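Local coordinates for protein Sex comb on midleg CG9495-PA (Drosophila melanogaster, PDB 1PK1) that probably acts in Polycomb-group gene silencing, its SAM domain serving as a protein-protein interaction module, at residues P14-I26 against G37-L51. The protein carries 2 engineered substitutions. Numbering follows the deposited sequence.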
loop_
_atom_site.group_PDB
_atom_site.type_symbol
_atom_site.label_atom_id
_atom_site.label_comp_id
_atom_site.label_asym_id
_atom_site.label_seq_id
_atom_site.Cartn_x
_atom_site.Cartn_y
_atom_site.Cartn_z
ATOM N N PRO B 14 -18.604 6.570 8.894
ATOM C CA PRO B 14 -18.140 6.147 7.564
ATOM C C PRO B 14 -19.093 6.108 6.365
ATOM O O PRO B 14 -18.938 6.889 5.430
ATOM C CB PRO B 14 -17.512 4.789 7.850
ATOM C CG PRO B 14 -16.825 5.055 9.143
ATOM C CD PRO B 14 -17.887 5.809 9.938
ATOM N N ILE B 15 -20.063 5.198 6.377
ATOM C CA ILE B 15 -20.988 5.074 5.253
ATOM C C ILE B 15 -21.659 6.385 4.826
ATOM O O ILE B 15 -22.083 6.521 3.678
ATOM C CB ILE B 15 -22.094 4.032 5.544
ATOM C CG1 ILE B 15 -22.940 3.810 4.283
ATOM C CG2 ILE B 15 -22.966 4.504 6.703
ATOM C CD1 ILE B 15 -24.062 2.805 4.443
ATOM N N ASP B 16 -21.744 7.346 5.739
ATOM C CA ASP B 16 -22.376 8.629 5.437
ATOM C C ASP B 16 -21.368 9.747 5.193
ATOM O O ASP B 16 -21.732 10.923 5.136
ATOM C CB ASP B 16 -23.309 9.034 6.582
ATOM C CG ASP B 16 -24.386 8.004 6.846
ATOM O OD1 ASP B 16 -25.113 7.645 5.896
ATOM O OD2 ASP B 16 -24.510 7.556 8.006
ATOM N N TRP B 17 -20.100 9.383 5.044
ATOM C CA TRP B 17 -19.057 10.371 4.818
ATOM C C TRP B 17 -19.096 10.997 3.435
ATOM O O TRP B 17 -19.447 10.346 2.457
ATOM C CB TRP B 17 -17.679 9.747 5.023
ATOM C CG TRP B 17 -17.347 9.445 6.449
ATOM C CD1 TRP B 17 -18.078 9.774 7.552
ATOM C CD2 TRP B 17 -16.170 8.786 6.926
ATOM N NE1 TRP B 17 -17.428 9.363 8.692
ATOM C CE2 TRP B 17 -16.252 8.754 8.336
ATOM C CE3 TRP B 17 -15.050 8.224 6.299
ATOM C CZ2 TRP B 17 -15.257 8.177 9.130
ATOM C CZ3 TRP B 17 -14.060 7.651 7.087
ATOM C CH2 TRP B 17 -14.170 7.634 8.491
ATOM N N THR B 18 -18.728 12.272 3.372
ATOM C CA THR B 18 -18.670 12.998 2.111
ATOM C C THR B 18 -17.281 12.719 1.558
ATOM O O THR B 18 -16.450 12.129 2.248
ATOM C CB THR B 18 -18.782 14.511 2.327
ATOM O OG1 THR B 18 -17.654 14.963 3.088
ATOM C CG2 THR B 18 -20.073 14.855 3.072
ATOM N N ILE B 19 -17.030 13.143 0.324
ATOM C CA ILE B 19 -15.723 12.954 -0.285
ATOM C C ILE B 19 -14.639 13.623 0.568
ATOM O O ILE B 19 -13.578 13.043 0.806
ATOM C CB ILE B 19 -15.688 13.557 -1.716
ATOM C CG1 ILE B 19 -16.612 12.754 -2.639
ATOM C CG2 ILE B 19 -14.254 13.584 -2.236
ATOM C CD1 ILE B 19 -16.844 13.398 -4.005
ATOM N N GLU B 20 -14.899 14.839 1.043
ATOM C CA GLU B 20 -13.901 15.523 1.858
ATOM C C GLU B 20 -13.652 14.818 3.194
ATOM O O GLU B 20 -12.524 14.799 3.687
ATOM C CB GLU B 20 -14.301 16.981 2.097
ATOM C CG GLU B 20 -14.199 17.863 0.852
ATOM C CD GLU B 20 -12.862 17.714 0.131
ATOM O OE1 GLU B 20 -11.812 17.652 0.805
ATOM O OE2 GLU B 20 -12.863 17.671 -1.116
ATOM N N GLU B 21 -14.697 14.239 3.771
ATOM C CA GLU B 21 -14.549 13.524 5.038
ATOM C C GLU B 21 -13.686 12.278 4.841
ATOM O O GLU B 21 -12.903 11.920 5.717
ATOM C CB GLU B 21 -15.915 13.141 5.606
ATOM C CG GLU B 21 -16.710 14.347 6.132
ATOM C CD GLU B 21 -18.045 13.957 6.732
ATOM O OE1 GLU B 21 -18.852 13.315 6.029
ATOM O OE2 GLU B 21 -18.291 14.296 7.911
ATOM N N VAL B 22 -13.839 11.621 3.694
ATOM C CA VAL B 22 -13.037 10.432 3.386
ATOM C C VAL B 22 -11.574 10.838 3.233
ATOM O O VAL B 22 -10.664 10.157 3.723
ATOM C CB VAL B 22 -13.505 9.758 2.070
ATOM C CG1 VAL B 22 -12.468 8.745 1.597
ATOM C CG2 VAL B 22 -14.845 9.064 2.290
ATOM N N ILE B 23 -11.343 11.947 2.540
ATOM C CA ILE B 23 -9.986 12.426 2.340
ATOM C C ILE B 23 -9.356 12.833 3.670
ATOM O O ILE B 23 -8.179 12.579 3.905
ATOM C CB ILE B 23 -9.968 13.605 1.350
ATOM C CG1 ILE B 23 -10.371 13.086 -0.037
ATOM C CG2 ILE B 23 -8.583 14.253 1.325
ATOM C CD1 ILE B 23 -10.431 14.145 -1.119
ATOM N N GLN B 24 -10.142 13.458 4.539
ATOM C CA GLN B 24 -9.643 13.865 5.852
ATOM C C GLN B 24 -9.260 12.625 6.669
ATOM O O GLN B 24 -8.263 12.633 7.390
ATOM C CB GLN B 24 -10.706 14.675 6.599
ATOM C CG GLN B 24 -10.353 14.982 8.053
ATOM C CD GLN B 24 -9.128 15.869 8.195
ATOM O OE1 GLN B 24 -8.600 16.042 9.297
ATOM N NE2 GLN B 24 -8.672 16.441 7.085
ATOM N N TYR B 25 -10.055 11.561 6.552
ATOM C CA TYR B 25 -9.768 10.322 7.275
ATOM C C TYR B 25 -8.440 9.737 6.806
ATOM O O TYR B 25 -7.551 9.440 7.610
ATOM C CB TYR B 25 -10.884 9.294 7.057
ATOM C CG TYR B 25 -10.524 7.913 7.555
ATOM C CD1 TYR B 25 -10.232 7.696 8.903
ATOM C CD2 TYR B 25 -10.441 6.828 6.681
ATOM C CE1 TYR B 25 -9.867 6.447 9.369
ATOM C CE2 TYR B 25 -10.073 5.561 7.142
ATOM C CZ TYR B 25 -9.786 5.385 8.490
ATOM O OH TYR B 25 -9.410 4.160 8.978
ATOM N N ILE B 26 -8.302 9.574 5.495
ATOM C CA ILE B 26 -7.075 9.026 4.937
ATOM C C ILE B 26 -5.861 9.873 5.316
ATOM O O ILE B 26 -4.884 9.362 5.857
ATOM C CB ILE B 26 -7.143 8.949 3.396
ATOM C CG1 ILE B 26 -8.316 8.065 2.959
ATOM C CG2 ILE B 26 -5.831 8.402 2.850
ATOM C CD1 ILE B 26 -8.203 6.621 3.386
ATOM N N GLY B 37 -4.868 12.776 -2.610
ATOM C CA GLY B 37 -6.140 13.406 -2.293
ATOM C C GLY B 37 -6.991 13.799 -3.487
ATOM O O GLY B 37 -8.198 13.527 -3.519
ATOM N N ASP B 38 -6.379 14.446 -4.474
ATOM C CA ASP B 38 -7.109 14.884 -5.657
ATOM C C ASP B 38 -7.637 13.711 -6.478
ATOM O O ASP B 38 -8.636 13.843 -7.183
ATOM C CB ASP B 38 -6.227 15.777 -6.534
ATOM C CG ASP B 38 -5.951 17.125 -5.895
ATOM O OD1 ASP B 38 -6.704 17.519 -4.981
ATOM O OD2 ASP B 38 -4.989 17.797 -6.321
ATOM N N LEU B 39 -6.972 12.566 -6.380
ATOM C CA LEU B 39 -7.413 11.381 -7.109
ATOM C C LEU B 39 -8.735 10.933 -6.488
ATOM O O LEU B 39 -9.658 10.509 -7.188
ATOM C CB LEU B 39 -6.353 10.280 -6.999
ATOM C CG LEU B 39 -6.472 9.003 -7.830
ATOM C CD1 LEU B 39 -6.719 9.325 -9.305
ATOM C CD2 LEU B 39 -5.178 8.209 -7.663
ATOM N N PHE B 40 -8.827 11.034 -5.165
ATOM C CA PHE B 40 -10.053 10.668 -4.472
ATOM C C PHE B 40 -11.174 11.624 -4.861
ATOM O O PHE B 40 -12.330 11.220 -4.984
ATOM C CB PHE B 40 -9.838 10.672 -2.957
ATOM C CG PHE B 40 -9.286 9.381 -2.433
ATOM C CD1 PHE B 40 -8.054 8.910 -2.876
ATOM C CD2 PHE B 40 -10.025 8.604 -1.547
ATOM C CE1 PHE B 40 -7.564 7.678 -2.450
ATOM C CE2 PHE B 40 -9.550 7.370 -1.111
ATOM C CZ PHE B 40 -8.318 6.904 -1.564
ATOM N N ARG B 41 -10.829 12.890 -5.073
ATOM C CA ARG B 41 -11.824 13.874 -5.490
ATOM C C ARG B 41 -12.269 13.552 -6.918
ATOM O O ARG B 41 -13.466 13.551 -7.221
ATOM C CB ARG B 41 -11.238 15.289 -5.428
ATOM C CG ARG B 41 -10.812 15.691 -4.029
ATOM C CD ARG B 41 -10.474 17.173 -3.916
ATOM N NE ARG B 41 -10.213 17.550 -2.526
ATOM C CZ ARG B 41 -9.081 17.300 -1.876
ATOM N NH1 ARG B 41 -8.080 16.677 -2.481
ATOM N NH2 ARG B 41 -8.955 17.659 -0.607
ATOM N N LYS B 42 -11.294 13.263 -7.777
ATOM C CA LYS B 42 -11.540 12.926 -9.180
ATOM C C LYS B 42 -12.478 11.723 -9.306
ATOM O O LYS B 42 -13.403 11.727 -10.123
ATOM C CB LYS B 42 -10.205 12.616 -9.871
ATOM C CG LYS B 42 -10.298 12.160 -11.326
ATOM C CD LYS B 42 -10.618 13.298 -12.275
ATOM C CE LYS B 42 -10.431 12.856 -13.723
ATOM N NZ LYS B 42 -10.847 13.912 -14.681
ATOM N N HIS B 43 -12.244 10.699 -8.491
ATOM C CA HIS B 43 -13.068 9.496 -8.531
ATOM C C HIS B 43 -14.313 9.572 -7.657
ATOM O O HIS B 43 -15.083 8.607 -7.570
ATOM C CB HIS B 43 -12.206 8.279 -8.177
ATOM C CG HIS B 43 -11.286 7.874 -9.283
ATOM N ND1 HIS B 43 -11.651 6.967 -10.260
ATOM C CD2 HIS B 43 -10.059 8.328 -9.633
ATOM C CE1 HIS B 43 -10.690 6.885 -11.162
ATOM N NE2 HIS B 43 -9.713 7.701 -10.807
ATOM N N GLU B 44 -14.509 10.731 -7.032
ATOM C CA GLU B 44 -15.668 10.983 -6.178
ATOM C C GLU B 44 -15.832 9.890 -5.136
ATOM O O GLU B 44 -16.904 9.302 -4.990
ATOM C CB GLU B 44 -16.927 11.092 -7.047
ATOM C CG GLU B 44 -16.936 12.331 -7.932
ATOM C CD GLU B 44 -17.940 12.248 -9.078
ATOM O OE1 GLU B 44 -18.902 11.456 -8.994
ATOM O OE2 GLU B 44 -17.762 12.991 -10.062
ATOM N N ILE B 45 -14.762 9.642 -4.390
ATOM C CA ILE B 45 -14.781 8.607 -3.369
ATOM C C ILE B 45 -15.381 9.119 -2.065
ATOM O O ILE B 45 -14.686 9.697 -1.229
ATOM C CB ILE B 45 -13.346 8.065 -3.116
ATOM C CG1 ILE B 45 -12.747 7.555 -4.433
ATOM C CG2 ILE B 45 -13.374 6.922 -2.103
ATOM C CD1 ILE B 45 -13.558 6.461 -5.109
ATOM N N ASP B 46 -16.688 8.931 -1.910
ATOM C CA ASP B 46 -17.353 9.341 -0.688
ATOM C C ASP B 46 -17.376 8.119 0.220
ATOM O O ASP B 46 -16.774 7.095 -0.107
ATOM C CB ASP B 46 -18.774 9.837 -0.987
ATOM C CG ASP B 46 -19.688 8.740 -1.503
ATOM O OD1 ASP B 46 -19.196 7.729 -2.042
ATOM O OD2 ASP B 46 -20.919 8.909 -1.384
ATOM N N GLY B 47 -18.053 8.232 1.358
ATOM C CA GLY B 47 -18.127 7.122 2.292
ATOM C C GLY B 47 -18.541 5.800 1.671
ATOM O O GLY B 47 -17.860 4.793 1.845
ATOM N N LYS B 48 -19.656 5.790 0.946
ATOM C CA LYS B 48 -20.121 4.556 0.320
ATOM C C LYS B 48 -19.089 3.978 -0.640
ATOM O O LYS B 48 -18.880 2.769 -0.679
ATOM C CB LYS B 48 -21.430 4.785 -0.438
ATOM C CG LYS B 48 -22.006 3.499 -1.011
ATOM C CD LYS B 48 -23.226 3.744 -1.877
ATOM C CE LYS B 48 -23.898 2.425 -2.237
ATOM N NZ LYS B 48 -22.937 1.450 -2.829
ATOM N N ALA B 49 -18.451 4.846 -1.421
ATOM C CA ALA B 49 -17.443 4.408 -2.378
ATOM C C ALA B 49 -16.193 3.865 -1.676
ATOM O O ALA B 49 -15.607 2.875 -2.113
ATOM C CB ALA B 49 -17.068 5.565 -3.302
ATOM N N LEU B 50 -15.792 4.513 -0.587
ATOM C CA LEU B 50 -14.607 4.081 0.159
ATOM C C LEU B 50 -14.723 2.625 0.608
ATOM O O LEU B 50 -13.815 1.816 0.410
ATOM C CB LEU B 50 -14.412 4.964 1.389
ATOM C CG LEU B 50 -13.160 4.676 2.221
ATOM C CD1 LEU B 50 -11.912 5.056 1.414
ATOM C CD2 LEU B 50 -13.216 5.471 3.522
ATOM N N LEU B 51 -15.853 2.299 1.220
ATOM C CA LEU B 51 -16.082 0.952 1.720
ATOM C C LEU B 51 -16.167 -0.077 0.599
ATOM O O LEU B 51 -16.025 -1.279 0.834
ATOM C CB LEU B 51 -17.365 0.934 2.552
ATOM C CG LEU B 51 -17.378 1.924 3.721
ATOM C CD1 LEU B 51 -18.741 1.912 4.395
ATOM C CD2 LEU B 51 -16.280 1.563 4.712
HETATM O O HOH W 1 -21.225 8.472 1.844
#
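Val22 fills the tight middle of this contact. Its CG1, set anti to the backbone N (chi1 166°), runs past Leu50 CD1 at 3.7 Å and meets the Phe40 ring at its edge, while CG2 lies 3.4 Å from the backbone nitrogen of Gly47. That nitrogen donates to Trp17 O over 2.8 Å, from above the carbonyl plane, and Gly47 CA packs against Pro14 O at 3.2 Å, a CA-H...O contact; a CB there would run into that oxygen. Ile23 slides past Phe40, whose side chain also touches Ile72 of helix 66-79; these residues belong to the core of the five-helix SAM bundle.

Toward solvent the packing gives way to charge and water. Arg41, extended from CG to NE, turns its guanidinium side-on to Glu20: NE reaches OE2 at 3.0 Å and NH2 reaches OE1 at 3.2 Å, both on syn lone pairs, but the bonds are bent and the carboxylate oxygens lie out of the guanidinium plane. NH1 goes to Asp38, and Ile23 CD1 lies over the centre of one guanidinium face, 3.5 Å above it. At the other end, one water bridges Ile15 O, Trp17 O and Lys48 N.

Ile19 lies beside the Ile45-Asp46 backbone, its CD1 3.5 Å from Glu44 CA at the Schellman turn; trimming it to an alanine is likely to leave a gap at Glu44 and thin the cover over Ile45 O. That buried oxygen, met by Ile19 CA in a CA-H...O contact, has no hydrogen-bond partner in the model, a probable cost. The chemistry implies a join resting on interdigitated Val22, Ile23, Phe40 and Leu50 plus the Gly47-Trp17 bond, with solvent probably weakening the Glu20-Arg41-Asp38 network.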